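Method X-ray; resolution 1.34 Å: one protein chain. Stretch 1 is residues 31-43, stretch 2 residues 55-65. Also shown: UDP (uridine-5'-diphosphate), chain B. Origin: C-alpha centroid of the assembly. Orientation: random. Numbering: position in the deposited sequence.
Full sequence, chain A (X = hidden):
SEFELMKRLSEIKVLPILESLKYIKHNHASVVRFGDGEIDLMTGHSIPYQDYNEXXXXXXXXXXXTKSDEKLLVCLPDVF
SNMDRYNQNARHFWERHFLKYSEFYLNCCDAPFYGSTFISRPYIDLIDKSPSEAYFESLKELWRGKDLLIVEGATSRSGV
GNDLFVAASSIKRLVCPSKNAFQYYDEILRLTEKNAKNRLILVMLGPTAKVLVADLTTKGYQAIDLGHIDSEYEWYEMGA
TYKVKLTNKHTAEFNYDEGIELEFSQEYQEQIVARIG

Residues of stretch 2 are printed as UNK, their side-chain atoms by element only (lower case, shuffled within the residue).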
# COMPACT_ATOMS: atom_id res chain seq x y z
N VAL A 31 3.94 -8.42 2.71
CA VAL A 31 4.36 -7.04 2.85
C VAL A 31 3.25 -6.23 3.47
O VAL A 31 2.12 -6.25 2.99
CB VAL A 31 4.70 -6.39 1.48
CG1 VAL A 31 5.19 -4.95 1.69
CG2 VAL A 31 5.74 -7.21 0.74
N VAL A 32 3.57 -5.52 4.56
CA VAL A 32 2.64 -4.56 5.15
C VAL A 32 3.30 -3.19 5.13
O VAL A 32 4.48 -3.06 5.48
CB VAL A 32 2.23 -4.99 6.58
CG1 VAL A 32 3.43 -5.08 7.50
CG2 VAL A 32 1.20 -4.05 7.15
N ARG A 33 2.56 -2.17 4.70
CA ARG A 33 3.13 -0.82 4.57
C ARG A 33 2.45 0.16 5.53
O ARG A 33 1.23 0.22 5.61
CB ARG A 33 3.01 -0.31 3.13
CG ARG A 33 3.62 -1.22 2.04
CD ARG A 33 3.30 -0.70 0.60
NE ARG A 33 1.86 -0.54 0.51
CZ ARG A 33 1.17 0.58 0.71
NH1 ARG A 33 1.79 1.76 0.84
NH2 ARG A 33 -0.15 0.52 0.74
N PHE A 34 3.25 0.91 6.28
CA PHE A 34 2.69 1.95 7.14
C PHE A 34 2.91 3.29 6.46
O PHE A 34 4.04 3.66 6.17
CB PHE A 34 3.32 1.92 8.53
CG PHE A 34 2.84 0.77 9.37
CD1 PHE A 34 3.34 -0.50 9.17
CD2 PHE A 34 1.85 0.97 10.31
CE1 PHE A 34 2.86 -1.56 9.93
CE2 PHE A 34 1.38 -0.07 11.07
CZ PHE A 34 1.88 -1.34 10.88
N GLY A 35 1.81 4.00 6.21
CA GLY A 35 1.88 5.33 5.64
C GLY A 35 1.42 6.37 6.64
O GLY A 35 1.17 6.06 7.82
N ASP A 36 1.29 7.60 6.18
CA ASP A 36 0.90 8.69 7.08
C ASP A 36 -0.45 8.44 7.74
O ASP A 36 -0.63 8.73 8.92
CB ASP A 36 0.93 10.03 6.35
CG ASP A 36 -0.03 10.08 5.20
OD1 ASP A 36 -0.96 10.92 5.22
OD2 ASP A 36 0.15 9.26 4.27
N GLY A 37 -1.40 7.90 6.98
CA GLY A 37 -2.73 7.62 7.50
C GLY A 37 -2.73 6.59 8.62
O GLY A 37 -3.51 6.70 9.57
N GLU A 38 -1.87 5.59 8.53
CA GLU A 38 -1.79 4.60 9.60
C GLU A 38 -1.30 5.22 10.90
O GLU A 38 -1.80 4.87 11.98
CB GLU A 38 -0.90 3.42 9.21
CG GLU A 38 -1.59 2.47 8.24
CD GLU A 38 -1.93 3.14 6.92
OE1 GLU A 38 -1.02 3.76 6.31
OE2 GLU A 38 -3.11 3.08 6.50
N ILE A 39 -0.33 6.12 10.81
CA ILE A 39 0.17 6.79 12.01
C ILE A 39 -0.91 7.70 12.60
O ILE A 39 -1.12 7.74 13.82
CB ILE A 39 1.45 7.61 11.74
CG1 ILE A 39 2.45 6.81 10.90
CG2 ILE A 39 2.05 8.09 13.05
CD1 ILE A 39 2.78 5.47 11.44
N ASP A 40 -1.62 8.42 11.72
CA ASP A 40 -2.74 9.26 12.16
C ASP A 40 -3.75 8.40 12.92
O ASP A 40 -4.20 8.78 14.01
CB ASP A 40 -3.44 9.91 10.96
CG ASP A 40 -2.61 11.01 10.31
OD1 ASP A 40 -2.84 11.29 9.11
OD2 ASP A 40 -1.75 11.63 10.97
N LEU A 41 -4.13 7.26 12.35
CA LEU A 41 -5.10 6.37 12.99
C LEU A 41 -4.60 5.83 14.33
O LEU A 41 -5.34 5.83 15.32
CB LEU A 41 -5.43 5.19 12.07
CG LEU A 41 -6.49 5.37 11.01
CD1 LEU A 41 -6.37 4.27 9.99
CD2 LEU A 41 -7.86 5.34 11.65
N MET A 42 -3.36 5.34 14.34
CA MET A 42 -2.79 4.78 15.57
C MET A 42 -2.76 5.79 16.71
O MET A 42 -2.81 5.41 17.88
CB MET A 42 -1.39 4.21 15.33
CG MET A 42 -1.39 2.82 14.68
SD MET A 42 0.25 2.09 14.52
CE MET A 42 0.81 3.17 13.24
N THR A 43 -2.66 7.07 16.38
CA THR A 43 -2.59 8.11 17.39
C THR A 43 -3.93 8.79 17.64
O THR A 43 -4.01 9.79 18.35
CB THR A 43 -1.50 9.15 17.06
OG1 THR A 43 -1.81 9.81 15.83
CG2 THR A 43 -0.13 8.48 16.95
N UNK A 55 -10.02 -0.70 17.90
CA UNK A 55 -9.51 -2.05 17.64
C UNK A 55 -8.53 -2.04 16.48
O UNK A 55 -7.49 -2.70 16.52
c UNK A 55 -10.66 -3.02 17.36
c UNK A 55 -13.27 -4.89 19.49
n UNK A 55 -13.85 -3.85 20.37
c UNK A 55 -12.65 -4.29 18.23
c UNK A 55 -11.53 -3.31 18.58
N UNK A 56 -8.86 -1.29 15.43
CA UNK A 56 -7.96 -1.14 14.30
C UNK A 56 -6.65 -0.49 14.74
O UNK A 56 -5.56 -0.95 14.39
c UNK A 56 -8.64 0.90 11.00
c UNK A 56 -7.80 0.10 12.00
c UNK A 56 -7.17 -1.12 11.33
c UNK A 56 -8.64 -0.29 13.22
N UNK A 57 -6.75 0.58 15.53
CA UNK A 57 -5.56 1.28 15.99
C UNK A 57 -4.65 0.34 16.78
O UNK A 57 -3.43 0.33 16.58
c UNK A 57 -5.95 2.49 16.84
N UNK A 58 -5.23 -0.47 17.66
CA UNK A 58 -4.46 -1.42 18.44
C UNK A 58 -3.78 -2.49 17.58
O UNK A 58 -2.60 -2.81 17.78
c UNK A 58 -5.35 -2.06 19.51
c UNK A 58 -4.92 -4.76 22.23
c UNK A 58 -4.65 -3.10 20.35
c UNK A 58 -5.57 -3.63 21.44
n UNK A 58 -3.78 -4.28 23.05
N UNK A 59 -4.51 -3.04 16.60
CA UNK A 59 -3.92 -4.03 15.69
C UNK A 59 -2.74 -3.42 14.94
O UNK A 59 -1.69 -4.06 14.80
n UNK A 59 -2.49 -7.57 15.42
n UNK A 59 -4.70 -7.70 14.76
n UNK A 59 -3.05 -8.81 13.59
c UNK A 59 -4.95 -4.57 14.70
c UNK A 59 -3.41 -8.02 14.59
c UNK A 59 -5.20 -6.84 15.82
c UNK A 59 -5.92 -5.58 15.30
N UNK A 60 -2.92 -2.21 14.43
CA UNK A 60 -1.85 -1.54 13.69
C UNK A 60 -0.60 -1.39 14.55
O UNK A 60 0.52 -1.64 14.10
c UNK A 60 -3.33 -0.21 12.02
c UNK A 60 -3.81 1.19 11.69
c UNK A 60 -2.74 -0.89 10.79
c UNK A 60 -2.31 -0.17 13.17
N UNK A 61 -0.78 -1.00 15.81
CA UNK A 61 0.35 -0.86 16.73
C UNK A 61 1.05 -2.20 16.95
O UNK A 61 2.28 -2.28 16.98
c UNK A 61 -0.11 -0.27 18.06
c UNK A 61 -0.50 1.19 17.98
o UNK A 61 -1.81 0.86 19.96
n UNK A 61 -1.49 2.97 19.29
c UNK A 61 -1.32 1.66 19.17
N UNK A 62 0.27 -3.26 17.09
CA UNK A 62 0.84 -4.60 17.26
C UNK A 62 1.63 -5.03 16.03
O UNK A 62 2.73 -5.57 16.13
c UNK A 62 -0.27 -5.61 17.54
c UNK A 62 -0.97 -5.42 18.87
c UNK A 62 -2.17 -6.31 19.01
o UNK A 62 -2.79 -6.72 18.03
n UNK A 62 -2.51 -6.63 20.25
N UNK A 63 1.07 -4.78 14.85
CA UNK A 63 1.72 -5.19 13.62
C UNK A 63 3.05 -4.46 13.43
O UNK A 63 4.05 -5.06 13.02
c UNK A 63 0.78 -5.01 12.40
c UNK A 63 -1.65 -5.46 11.76
c UNK A 63 1.52 -5.30 11.11
c UNK A 63 -0.45 -5.92 12.56
N UNK A 64 3.08 -3.18 13.78
CA UNK A 64 4.29 -2.39 13.63
C UNK A 64 5.44 -2.93 14.48
O UNK A 64 6.61 -2.73 14.16
c UNK A 64 5.18 0.05 13.85
c UNK A 64 5.68 0.07 12.40
c UNK A 64 4.77 1.43 14.30
c UNK A 64 4.01 -0.92 13.99
N UNK A 65 5.11 -3.64 15.56
CA UNK A 65 6.12 -4.22 16.45
C UNK A 65 6.71 -5.52 15.91
O UNK A 65 7.72 -6.01 16.43
o UNK A 65 7.15 -2.48 19.18
c UNK A 65 5.54 -4.45 17.85
c UNK A 65 6.03 -2.15 18.78
n UNK A 65 5.68 -0.88 18.57
c UNK A 65 4.97 -3.20 18.49
N1 UDP B . -9.44 1.59 0.20
C2 UDP B . -10.63 0.91 0.16
N3 UDP B . -11.41 0.84 1.29
C4 UDP B . -11.01 1.43 2.46
C5 UDP B . -9.80 2.12 2.51
C6 UDP B . -9.10 2.30 1.32
O2 UDP B . -11.02 0.39 -0.88
O4 UDP B . -11.73 1.31 3.46
C1' UDP B . -8.58 1.59 -1.00
C2' UDP B . -8.50 2.82 -1.85
O2' UDP B . -9.60 2.90 -2.73
C3' UDP B . -7.20 2.56 -2.59
C4' UDP B . -6.36 1.83 -1.55
O4' UDP B . -7.26 1.40 -0.53
O3' UDP B . -7.43 1.68 -3.67
C5' UDP B . -5.27 2.72 -0.97
O5' UDP B . -4.59 2.00 0.04
PA UDP B . -3.39 2.66 0.90
O1A UDP B . -3.93 3.75 1.73
O2A UDP B . -2.75 1.53 1.62
O3A UDP B . -2.46 3.27 -0.27
PB UDP B . -0.98 3.96 -0.26
O1B UDP B . -1.22 5.42 -0.45
O2B UDP B . -0.31 3.35 -1.44
O3B UDP B . -0.31 3.67 1.04

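Position 55 carries four carbons in an unbranched row ending in a nitrogen, and it lies beyond the reach of stretch 1; this is Lys55. Position 56 has four carbons forked at the second. Its CA-to-CB bond points sideways, but the end of the side chain comes nearer and one terminal carbon lies 4.2 Å from Leu41 CD1, a wholly apolar contact of Leu56. At position 57 a single carbon, CB, sits 3.7 Å from Leu41 O, and the CA atom is 4.5 Å from Met42 CA. So small a side chain occupies the place where the two backbones come closest: Ala57.

Position 58 is again four carbons in a row with a terminal nitrogen, directed away from stretch 1, hence Lys58. Position 59 shows three carbons, a nitrogen, and a carbon bearing two more nitrogens, the guanidinium of Arg59; it makes no contact across the stretches.

Position 60 has four carbons forked at the second and points toward stretch 1. Its CB packs 3.5 Å from Met42 CG, while the two terminal carbons diverge, one 4.3 Å from Leu41 CB and the other 4.2 Å from Phe34 CE2. This is Leu60. Position 61 has three carbons, the third carrying one oxygen and one nitrogen, which defines Gln61; its CG lies 3.7 Å from Met42 SD and its NE2 3.1 Å from Met42 O. The same atom set at position 62 points away from stretch 1, and this Gln62 instead accepts a hydrogen bond through OE1 from Arg59 NH1 (2.8 Å).

Position 63 has four carbons forked at the first, with one arm two carbons long: Ile63. Its CG2 approaches Val32 CG1 at 4.1 Å and Phe34 CZ at 4.0 Å. Position 64, four carbons forked at the second, places one terminal carbon over the Phe34 ring, 4.0 Å from the centroid and 11° off the normal, a CH-pi contact made by CD1 of Leu64. Position 65, three carbons with a terminal oxygen and nitrogen, is Gln65, exposed and without contact.

The contact is essentially apolar and buries 533 Å². The helices cross at -119°, their axes approaching to 9.1 Å, with Met42 and Leu60 at the heart of the packing. Beyond the helix of stretch 1, Phe34 extends the contact: Leu64 covers one face of its ring, while Ile63 CG2 and Leu60 O lie at the edge. Neighbouring Arg33 has no part in this packing; its NH1 donates a hydrogen bond to UDP O3B (2.8 Å).

Stretch 2, residues 55-65: KLAKRLQQILQ
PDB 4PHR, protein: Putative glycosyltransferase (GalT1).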